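Local coordinates for kelch repeat and BTB domain-containing protein A55 (Vaccinia virus WR, PDB 6I2M) that probably serves as a substrate-specific adapter of CUL3-containing E3 ubiquitin ligases, directing host proteins to ubiquitination and proteasomal degradation, at residues A42-Y45 and F46-F50. Numbering follows the deposited sequence.
Sequences ASEY and FSILF
I48 and L49 are tied to E44 and Y45 by the i to i+4 backbone bonds of the short helix 44-49. I48 N donates to E44 O over 3.1 Å, and L49 N donates to Y45 O over 2.9 Å. The second bond is the more bent of the two, with an N-H...O angle of 141°. F50 N bonds to F46 O at 2.8 Å with the same spacing, and F50 is the first residue to leave helical geometry.

The aromatic contact joins neighbours in sequence. The ring of Y45 turns its edge to the face of the F46 ring in a T-shaped pair, with centroids 6.0 Å apart and planes at 84°. The first torsions send the two rings different ways: CG of Y45 lies anti to its own N (chi1 -178°), whereas CG of F46 lies anti to its carbonyl carbon. S43 meets the F46 ring at its edge, with OG 3.3 Å from F46 CD1. That hydroxyl is hydrogen-bonded to L101 O.

Aliphatic packing is light: I48 CD1 reaches E44 CG at 4.2 Å. The same methyl comes within 3.4 Å of the backbone oxygen E44 O.

Helix 44-49 lies in the BTB domain. E44 forms a salt bridge with a basic side chain of another protein's chain, and Y45 OH hydrogen-bonds to a basic side chain there, consistent with the domain's role in binding CUL3. S47 faces the second subunit of A55, where its O accepts a bond from R19. F46 packs on L39 and S40 of helix 36-42 and on L101 of helix 91-101, and touches I25 of strand 23-27.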
ATOM      1  N   ALA A  42      -7.239  -4.430  -5.650  1.00 71.98           N
ATOM      2  CA  ALA A  42      -6.523  -5.601  -6.161  1.00 72.04           C
ATOM      3  C   ALA A  42      -7.408  -6.504  -7.021  1.00 75.52           C
ATOM      4  O   ALA A  42      -6.972  -6.937  -8.089  1.00 75.86           O
ATOM      5  CB  ALA A  42      -5.918  -6.392  -5.012  1.00 72.92           C
ATOM      6  N   SER A  43      -8.637  -6.793  -6.557  1.00 71.15           N
ATOM      7  CA  SER A  43      -9.604  -7.628  -7.269  1.00 70.55           C
ATOM      8  C   SER A  43     -10.599  -6.742  -8.015  1.00 73.49           C
ATOM      9  O   SER A  43     -11.216  -5.862  -7.409  1.00 72.91           O
ATOM     10  CB  SER A  43     -10.322  -8.564  -6.298  1.00 73.79           C
ATOM     11  OG  SER A  43     -11.424  -9.228  -6.896  1.00 82.01           O
ATOM     12  N   GLU A  44     -10.741  -6.966  -9.331  1.00 69.78           N
ATOM     13  CA  GLU A  44     -11.651  -6.187 -10.171  1.00 69.53           C
ATOM     14  C   GLU A  44     -13.117  -6.629 -10.025  1.00 71.94           C
ATOM     15  O   GLU A  44     -14.011  -5.884 -10.430  1.00 71.92           O
ATOM     16  CB  GLU A  44     -11.185  -6.183 -11.631  1.00 71.70           C
ATOM     17  CG  GLU A  44     -11.484  -4.880 -12.354  1.00 84.02           C
ATOM     18  CD  GLU A  44     -10.791  -4.703 -13.691  1.00108.85           C
ATOM     19  OE1 GLU A  44      -9.541  -4.634 -13.711  1.00105.28           O
ATOM     20  OE2 GLU A  44     -11.501  -4.616 -14.718  1.00105.85           O
ATOM     21  N   TYR A  45     -13.361  -7.819  -9.419  1.00 67.09           N
ATOM     22  CA  TYR A  45     -14.704  -8.353  -9.153  1.00 66.32           C
ATOM     23  C   TYR A  45     -15.416  -7.431  -8.163  1.00 69.89           C
ATOM     24  O   TYR A  45     -16.546  -7.021  -8.425  1.00 69.91           O
ATOM     25  CB  TYR A  45     -14.632  -9.792  -8.594  1.00 66.89           C
ATOM     26  CG  TYR A  45     -15.981 -10.431  -8.328  1.00 68.04           C
ATOM     27  CD1 TYR A  45     -16.563 -10.380  -7.064  1.00 69.78           C
ATOM     28  CD2 TYR A  45     -16.663 -11.109  -9.334  1.00 69.01           C
ATOM     29  CE1 TYR A  45     -17.807 -10.959  -6.816  1.00 70.65           C
ATOM     30  CE2 TYR A  45     -17.904 -11.697  -9.096  1.00 70.13           C
ATOM     31  CZ  TYR A  45     -18.473 -11.621  -7.835  1.00 76.76           C
ATOM     32  OH  TYR A  45     -19.694 -12.204  -7.599  1.00 77.34           O
ATOM     33  N   PHE A  46     -14.740  -7.101  -7.040  1.00 65.90           N
ATOM     34  CA  PHE A  46     -15.241  -6.208  -5.994  1.00 65.64           C
ATOM     35  C   PHE A  46     -15.368  -4.770  -6.508  1.00 69.77           C
ATOM     36  O   PHE A  46     -16.280  -4.059  -6.086  1.00 70.12           O
ATOM     37  CB  PHE A  46     -14.339  -6.263  -4.751  1.00 67.19           C
ATOM     38  CG  PHE A  46     -14.346  -7.587  -4.024  1.00 68.64           C
ATOM     39  CD1 PHE A  46     -13.369  -8.542  -4.274  1.00 71.66           C
ATOM     40  CD2 PHE A  46     -15.320  -7.873  -3.073  1.00 70.99           C
ATOM     41  CE1 PHE A  46     -13.371  -9.765  -3.596  1.00 72.72           C
ATOM     42  CE2 PHE A  46     -15.322  -9.097  -2.394  1.00 73.96           C
ATOM     43  CZ  PHE A  46     -14.347 -10.033  -2.660  1.00 71.98           C
ATOM     44  N   SER A  47     -14.474  -4.357  -7.434  1.00 65.73           N
ATOM     45  CA  SER A  47     -14.478  -3.026  -8.054  1.00 65.94           C
ATOM     46  C   SER A  47     -15.757  -2.817  -8.870  1.00 69.76           C
ATOM     47  O   SER A  47     -16.373  -1.754  -8.789  1.00 70.12           O
ATOM     48  CB  SER A  47     -13.247  -2.843  -8.936  1.00 69.57           C
ATOM     49  OG  SER A  47     -13.152  -1.514  -9.423  1.00 79.43           O
ATOM     50  N   ILE A  48     -16.169  -3.847  -9.630  1.00 65.58           N
ATOM     51  CA  ILE A  48     -17.391  -3.817 -10.432  1.00 65.78           C
ATOM     52  C   ILE A  48     -18.611  -4.041  -9.521  1.00 69.52           C
ATOM     53  O   ILE A  48     -19.681  -3.492  -9.792  1.00 70.13           O
ATOM     54  CB  ILE A  48     -17.294  -4.795 -11.639  1.00 68.74           C
ATOM     55  CG1 ILE A  48     -16.251  -4.282 -12.656  1.00 69.33           C
ATOM     56  CG2 ILE A  48     -18.650  -4.999 -12.320  1.00 70.08           C
ATOM     57  CD1 ILE A  48     -15.548  -5.338 -13.433  1.00 75.07           C
ATOM     58  N   LEU A  49     -18.433  -4.810  -8.421  1.00 65.03           N
ATOM     59  CA  LEU A  49     -19.486  -5.081  -7.441  1.00 64.83           C
ATOM     60  C   LEU A  49     -19.884  -3.796  -6.708  1.00 69.01           C
ATOM     61  O   LEU A  49     -21.064  -3.461  -6.704  1.00 69.52           O
ATOM     62  CB  LEU A  49     -19.062  -6.193  -6.451  1.00 64.14           C
ATOM     63  CG  LEU A  49     -20.084  -6.648  -5.391  1.00 69.16           C
ATOM     64  CD1 LEU A  49     -21.259  -7.381  -6.018  1.00 69.89           C
ATOM     65  CD2 LEU A  49     -19.430  -7.547  -4.365  1.00 70.82           C
ATOM     66  N   PHE A  50     -18.903  -3.061  -6.137  1.00 65.13           N
ATOM     67  CA  PHE A  50     -19.137  -1.806  -5.414  1.00 65.73           C
ATOM     68  C   PHE A  50     -18.933  -0.588  -6.334  1.00 69.91           C
ATOM     69  O   PHE A  50     -18.137   0.304  -6.026  1.00 69.71           O
ATOM     70  CB  PHE A  50     -18.252  -1.715  -4.146  1.00 67.17           C
ATOM     71  CG  PHE A  50     -18.114  -2.970  -3.310  1.00 68.19           C
ATOM     72  CD1 PHE A  50     -19.231  -3.578  -2.747  1.00 71.81           C
ATOM     73  CD2 PHE A  50     -16.862  -3.506  -3.035  1.00 69.65           C
ATOM     74  CE1 PHE A  50     -19.100  -4.731  -1.970  1.00 72.42           C
ATOM     75  CE2 PHE A  50     -16.732  -4.657  -2.255  1.00 72.14           C
ATOM     76  CZ  PHE A  50     -17.851  -5.263  -1.730  1.00 70.68           C
TER